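Local coordinates for protein 2-hydroxyhepta-2,4-diene-1, 7-dioateisomerase (Mycobacterium abscessus, PDB 3R6O) that probably acts as a magnesium-dependent isomerase of 2-hydroxyhepta-2,4-diene-1,7-dioate, as a member of the fumarylacetoacetate hydrolase family, at residues A[159-164]-A[236-241]; A[183-188]-A[224-229]. One frame throughout, in Å; residues are numbered along the deposited sequence.

Contact 1 of 2, residues A[159-164]-A[236-241]. With MG (magnesium ion), chain B.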
loop_
_atom_site.group_PDB
_atom_site.type_symbol
_atom_site.label_atom_id
_atom_site.label_comp_id
_atom_site.label_asym_id
_atom_site.label_seq_id
_atom_site.Cartn_x
_atom_site.Cartn_y
_atom_site.Cartn_z
ATOM N N ILE A 159 -7.094 18.659 3.431
ATOM C CA ILE A 159 -7.092 18.898 1.977
ATOM C C ILE A 159 -5.672 18.878 1.432
ATOM O O ILE A 159 -4.775 19.480 1.980
ATOM C CB ILE A 159 -7.825 20.201 1.593
ATOM C CG1 ILE A 159 -8.095 20.237 0.080
ATOM C CG2 ILE A 159 -7.073 21.507 2.098
ATOM C CD1 ILE A 159 -8.945 21.507 -0.348
ATOM N N GLU A 160 -5.469 18.124 0.362
ATOM C CA GLU A 160 -4.142 18.013 -0.237
ATOM C C GLU A 160 -4.262 17.937 -1.747
ATOM O O GLU A 160 -5.276 17.492 -2.285
ATOM C CB GLU A 160 -3.431 16.758 0.313
ATOM C CG GLU A 160 -3.562 16.608 1.816
ATOM C CD GLU A 160 -2.535 15.749 2.498
ATOM O OE1 GLU A 160 -1.533 15.300 1.894
ATOM O OE2 GLU A 160 -2.746 15.519 3.691
ATOM N N ILE A 161 -3.193 18.332 -2.415
ATOM C CA ILE A 161 -3.059 18.097 -3.816
ATOM C C ILE A 161 -2.253 16.764 -4.002
ATOM O O ILE A 161 -1.149 16.586 -3.427
ATOM C CB ILE A 161 -2.377 19.300 -4.539
ATOM C CG1 ILE A 161 -3.091 20.641 -4.261
ATOM C CG2 ILE A 161 -2.317 19.046 -6.057
ATOM C CD1 ILE A 161 -4.619 20.660 -4.503
ATOM N N ALA A 162 -2.815 15.859 -4.779
ATOM C CA ALA A 162 -2.173 14.589 -5.134
ATOM C C ALA A 162 -1.582 14.652 -6.518
ATOM O O ALA A 162 -2.184 15.224 -7.438
ATOM C CB ALA A 162 -3.186 13.409 -5.077
ATOM N N VAL A 163 -0.430 14.020 -6.684
ATOM C CA VAL A 163 0.055 13.697 -8.025
ATOM C C VAL A 163 -0.114 12.208 -8.228
ATOM O O VAL A 163 -0.006 11.379 -7.282
ATOM C CB VAL A 163 1.524 14.082 -8.312
ATOM C CG1 VAL A 163 1.659 15.579 -8.348
ATOM C CG2 VAL A 163 2.459 13.480 -7.303
ATOM N N VAL A 164 -0.370 11.891 -9.481
ATOM C CA VAL A 164 -0.501 10.574 -9.948
ATOM C C VAL A 164 0.681 10.236 -10.862
ATOM O O VAL A 164 0.964 10.961 -11.819
ATOM C CB VAL A 164 -1.798 10.424 -10.751
ATOM C CG1 VAL A 164 -1.889 9.030 -11.274
ATOM C CG2 VAL A 164 -3.029 10.746 -9.886
ATOM N N GLU A 236 2.761 22.645 -12.147
ATOM C CA GLU A 236 1.864 23.773 -12.055
ATOM C C GLU A 236 1.676 24.152 -10.596
ATOM O O GLU A 236 2.135 23.463 -9.679
ATOM C CB GLU A 236 0.506 23.456 -12.693
ATOM C CG GLU A 236 0.586 23.111 -14.191
ATOM C CD GLU A 236 -0.683 23.427 -14.948
ATOM O OE1 GLU A 236 -1.547 24.165 -14.424
ATOM O OE2 GLU A 236 -0.801 22.970 -16.102
ATOM N N THR A 237 1.063 25.300 -10.422
ATOM C CA THR A 237 0.731 25.852 -9.119
ATOM C C THR A 237 -0.782 25.761 -8.934
ATOM O O THR A 237 -1.550 25.947 -9.895
ATOM C CB THR A 237 1.270 27.270 -9.078
ATOM O OG1 THR A 237 2.711 27.182 -9.082
ATOM C CG2 THR A 237 0.794 28.051 -7.860
ATOM N N PHE A 238 -1.205 25.438 -7.700
ATOM C CA PHE A 238 -2.624 25.378 -7.360
ATOM C C PHE A 238 -2.944 26.149 -6.097
ATOM O O PHE A 238 -2.116 26.238 -5.185
ATOM C CB PHE A 238 -3.066 23.940 -7.169
ATOM C CG PHE A 238 -2.735 23.089 -8.316
ATOM C CD1 PHE A 238 -3.642 22.879 -9.338
ATOM C CD2 PHE A 238 -1.476 22.542 -8.414
ATOM C CE1 PHE A 238 -3.291 22.124 -10.422
ATOM C CE2 PHE A 238 -1.136 21.773 -9.480
ATOM C CZ PHE A 238 -2.041 21.563 -10.485
ATOM N N ASP A 239 -4.138 26.730 -6.071
ATOM C CA ASP A 239 -4.667 27.356 -4.857
ATOM C C ASP A 239 -5.898 26.588 -4.482
ATOM O O ASP A 239 -6.719 26.292 -5.330
ATOM C CB ASP A 239 -5.016 28.818 -5.104
ATOM C CG ASP A 239 -3.790 29.658 -5.416
ATOM O OD1 ASP A 239 -2.782 29.583 -4.655
ATOM O OD2 ASP A 239 -3.823 30.382 -6.430
ATOM N N PHE A 240 -6.048 26.244 -3.214
ATOM C CA PHE A 240 -7.132 25.338 -2.856
ATOM C C PHE A 240 -7.720 25.693 -1.497
ATOM O O PHE A 240 -7.027 26.243 -0.639
ATOM C CB PHE A 240 -6.646 23.876 -2.907
ATOM C CG PHE A 240 -5.381 23.625 -2.116
ATOM C CD1 PHE A 240 -5.447 23.117 -0.845
ATOM C CD2 PHE A 240 -4.132 23.983 -2.622
ATOM C CE1 PHE A 240 -4.290 22.893 -0.101
ATOM C CE2 PHE A 240 -2.947 23.788 -1.863
ATOM C CZ PHE A 240 -3.034 23.255 -0.607
ATOM N N GLU A 241 -8.985 25.346 -1.292
ATOM C CA GLU A 241 -9.630 25.598 -0.021
ATOM C C GLU A 241 -10.557 24.486 0.398
ATOM O O GLU A 241 -11.133 23.807 -0.427
ATOM C CB GLU A 241 -10.386 26.923 -0.075
ATOM C CG GLU A 241 -11.755 26.840 -0.750
ATOM C CD GLU A 241 -12.549 28.130 -0.608
ATOM O OE1 GLU A 241 -11.925 29.212 -0.569
ATOM O OE2 GLU A 241 -13.794 28.047 -0.521
HETATM MG MG MG B . -1.392 14.260 5.128
#
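Phe-238 is the first residue of 236-241 to reach the strand 159-164: its CD2 lies 4.3 Å from CG2 of Ile-161. The same ring also meets Tyr-184 and Phe-261, and makes a cation-pi contact with Lys-310. Two residues on, Phe-240 points at the same strand and touches both isoleucines, its CG set between the backbone N and the carbonyl carbon (chi1 52°). Ile-161 covers one face, with CG1 4.2 Å from the ring centroid in a CH-pi contact and CD1 3.8 Å from CD2 of Phe-240. Ile-159 comes to the edge instead, its CG2 in the ring plane and 3.7 Å from CD1 of Phe-240. The two strands belong to different sheets of the FAH-type fold, stacked with axes 7.9 Å apart and directed 143° from each other, and these side chains pack in the interface between them. On the opposite side of its strand Glu-160 turns to the metal centre, where OE2 binds magnesium at 2.3 Å; Asp-189 is a further ligand. At Glu-241 the backbone makes the contact: CD1 of Ile-159, carried there by an extended chain (chi1 -166°), approaches its carbonyl O to 3.2 Å, while the carboxylate pairs with Arg-243.

Contact 2 of 2, residues A[183-188]-A[224-229]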
loop_
_atom_site.group_PDB
_atom_site.type_symbol
_atom_site.label_atom_id
_atom_site.label_comp_id
_atom_site.label_asym_id
_atom_site.label_seq_id
_atom_site.Cartn_x
_atom_site.Cartn_y
_atom_site.Cartn_z
ATOM N N GLY A 183 -0.481 13.393 -13.890
ATOM C CA GLY A 183 -1.296 14.573 -13.618
ATOM C C GLY A 183 -1.594 14.766 -12.139
ATOM O O GLY A 183 -0.851 14.284 -11.285
ATOM N N TYR A 184 -2.681 15.482 -11.860
ATOM C CA TYR A 184 -2.961 15.960 -10.515
ATOM C C TYR A 184 -4.427 15.740 -10.152
ATOM O O TYR A 184 -5.313 15.787 -11.017
ATOM C CB TYR A 184 -2.704 17.458 -10.403
ATOM C CG TYR A 184 -1.411 18.034 -10.917
ATOM C CD1 TYR A 184 -0.374 18.347 -10.047
ATOM C CD2 TYR A 184 -1.268 18.369 -12.244
ATOM C CE1 TYR A 184 0.796 18.928 -10.503
ATOM C CE2 TYR A 184 -0.111 18.966 -12.720
ATOM C CZ TYR A 184 0.924 19.248 -11.844
ATOM O OH TYR A 184 2.063 19.851 -12.331
ATOM N N MET A 185 -4.704 15.536 -8.867
ATOM C CA MET A 185 -6.090 15.373 -8.374
ATOM C C MET A 185 -6.215 16.059 -7.025
ATOM O O MET A 185 -5.242 16.089 -6.242
ATOM C CB MET A 185 -6.429 13.918 -8.061
ATOM C CG MET A 185 -6.188 12.946 -9.113
ATOM S SD MET A 185 -7.063 11.477 -8.626
ATOM C CE MET A 185 -5.954 10.714 -7.452
ATOM N N LEU A 186 -7.413 16.553 -6.736
ATOM C CA LEU A 186 -7.722 17.019 -5.388
ATOM C C LEU A 186 -7.862 15.771 -4.521
ATOM O O LEU A 186 -8.278 14.713 -5.002
ATOM C CB LEU A 186 -9.021 17.840 -5.410
ATOM C CG LEU A 186 -9.327 18.822 -4.282
ATOM C CD1 LEU A 186 -8.144 19.733 -4.043
ATOM C CD2 LEU A 186 -10.638 19.639 -4.617
ATOM N N ALA A 187 -7.466 15.856 -3.259
ATOM C CA ALA A 187 -7.575 14.724 -2.372
ATOM C C ALA A 187 -7.811 15.169 -0.925
ATOM O O ALA A 187 -7.653 16.349 -0.605
ATOM C CB ALA A 187 -6.335 13.803 -2.471
ATOM N N ASN A 188 -8.180 14.219 -0.072
ATOM C CA ASN A 188 -8.184 14.460 1.422
ATOM C C ASN A 188 -7.490 13.331 2.187
ATOM O O ASN A 188 -7.803 12.163 1.981
ATOM C CB ASN A 188 -9.609 14.631 1.914
ATOM C CG ASN A 188 -9.683 15.476 3.206
ATOM O OD1 ASN A 188 -9.219 15.054 4.248
ATOM N ND2 ASN A 188 -10.194 16.696 3.094
ATOM N N PRO A 224 -12.646 15.647 -8.340
ATOM C CA PRO A 224 -13.397 14.869 -9.335
ATOM C C PRO A 224 -12.669 14.449 -10.617
ATOM O O PRO A 224 -13.230 13.662 -11.392
ATOM C CB PRO A 224 -14.580 15.797 -9.679
ATOM C CG PRO A 224 -14.101 17.173 -9.368
ATOM C CD PRO A 224 -13.155 17.014 -8.186
ATOM N N TRP A 225 -11.471 14.964 -10.873
ATOM C CA TRP A 225 -10.792 14.562 -12.089
ATOM C C TRP A 225 -9.295 14.544 -11.987
ATOM O O TRP A 225 -8.705 15.174 -11.110
ATOM C CB TRP A 225 -11.268 15.430 -13.283
ATOM C CG TRP A 225 -11.106 16.920 -13.126
ATOM C CD1 TRP A 225 -9.937 17.613 -13.131
ATOM C CD2 TRP A 225 -12.149 17.907 -13.001
ATOM N NE1 TRP A 225 -10.171 18.949 -12.966
ATOM C CE2 TRP A 225 -11.519 19.165 -12.902
ATOM C CE3 TRP A 225 -13.548 17.844 -12.946
ATOM C CZ2 TRP A 225 -12.232 20.355 -12.750
ATOM C CZ3 TRP A 225 -14.261 19.011 -12.807
ATOM C CH2 TRP A 225 -13.604 20.264 -12.712
ATOM N N LEU A 226 -8.681 13.759 -12.862
ATOM C CA LEU A 226 -7.252 13.835 -13.101
ATOM C C LEU A 226 -6.972 14.957 -14.064
ATOM O O LEU A 226 -7.351 14.890 -15.229
ATOM C CB LEU A 226 -6.722 12.522 -13.663
ATOM C CG LEU A 226 -5.248 12.459 -14.048
ATOM C CD1 LEU A 226 -4.385 12.537 -12.813
ATOM C CD2 LEU A 226 -4.944 11.127 -14.792
ATOM N N PHE A 227 -6.292 15.989 -13.583
ATOM C CA PHE A 227 -5.927 17.136 -14.427
ATOM C C PHE A 227 -4.570 16.788 -14.990
ATOM O O PHE A 227 -3.578 16.719 -14.235
ATOM C CB PHE A 227 -5.897 18.398 -13.552
ATOM C CG PHE A 227 -5.437 19.639 -14.261
ATOM C CD1 PHE A 227 -6.303 20.358 -15.072
ATOM C CD2 PHE A 227 -4.152 20.120 -14.084
ATOM C CE1 PHE A 227 -5.885 21.516 -15.716
ATOM C CE2 PHE A 227 -3.737 21.283 -14.714
ATOM C CZ PHE A 227 -4.588 21.978 -15.526
ATOM N N THR A 228 -4.505 16.458 -16.271
ATOM C CA THR A 228 -3.259 15.933 -16.830
ATOM C C THR A 228 -2.184 17.001 -17.058
ATOM O O THR A 228 -2.453 18.207 -17.156
ATOM C CB THR A 228 -3.463 15.174 -18.147
ATOM O OG1 THR A 228 -3.852 16.110 -19.157
ATOM C CG2 THR A 228 -4.524 14.070 -17.960
ATOM N N THR A 229 -0.949 16.520 -17.127
ATOM C CA THR A 229 0.210 17.391 -17.332
ATOM C C THR A 229 0.301 17.888 -18.753
ATOM O O THR A 229 0.867 18.961 -19.022
ATOM C CB THR A 229 1.496 16.670 -16.910
ATOM O OG1 THR A 229 1.546 15.377 -17.543
ATOM C CG2 THR A 229 1.489 16.446 -15.425
HETATM O O HOH W 1 -9.447 16.615 -8.803
#
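Tyr-184 and Phe-227 face each other as an antiparallel hydrogen-bonded pair, joined by two backbone bonds. Phe-227 N gives a nearly straight bond (170°) to Tyr-184 O at 2.8 Å; the return bond, Tyr-184 N to Phe-227 O, is equally long but more bent (145°). Tyr-184 O also receives a CA-H...O contact from Leu-226. Past this pair the chains separate, and a water bridges them, accepting from Leu-186 N and donating to Trp-225 O at 2.8 Å. The two strands are neighbours in the large mixed sheet of this FAH-family domain, where 226-228 connects 181-192 to the N-terminal strand 25-28. Close backbone packing occurs at Gly-183, whose CA lies 4.0 Å from CA of Thr-228, in a non-hydrogen-bonded pair, and 3.2 Å from Phe-227 O. Among apolar contacts, CD2 of Tyr-184 meets the edge of the Phe-227 ring in its plane, 3.8 Å from CD2 of Phe-227. Leu-226, its CG opposite the backbone N (chi1 177°), brings CD1 back over the neighbouring strand to 3.6 Å from Gly-183 C, and Met-185 crosses it at a slant, its CG 4.1 Å from CD1 of Leu-226. CG2 of Thr-229 packs on Gly-183 CA and the Tyr-184 ring.

In the fold
The centres of contact 1 and contact 2 lie about 8 Å apart, both deep in the chain. Strands 155-165 and 181-192 follow each other in sequence and are antiparallel neighbours in the large mixed sheet; strand 226-228 extends that sheet on the far side of 181-192, whereas 239-244 belongs to the five-stranded sheet. Along the chain the order is 159-164, 183-188, 224-229, 236-241, so contact 2 falls within the span that contact 1 closes. Contact 2 therefore joins strands within a sheet and contact 1 joins two sheets. The contacts meet directly: Ala-162 N probably bonds to Met-185 O. The strands 155-165 and 181-192 also carry Glu-160 and Asp-189, which bind magnesium.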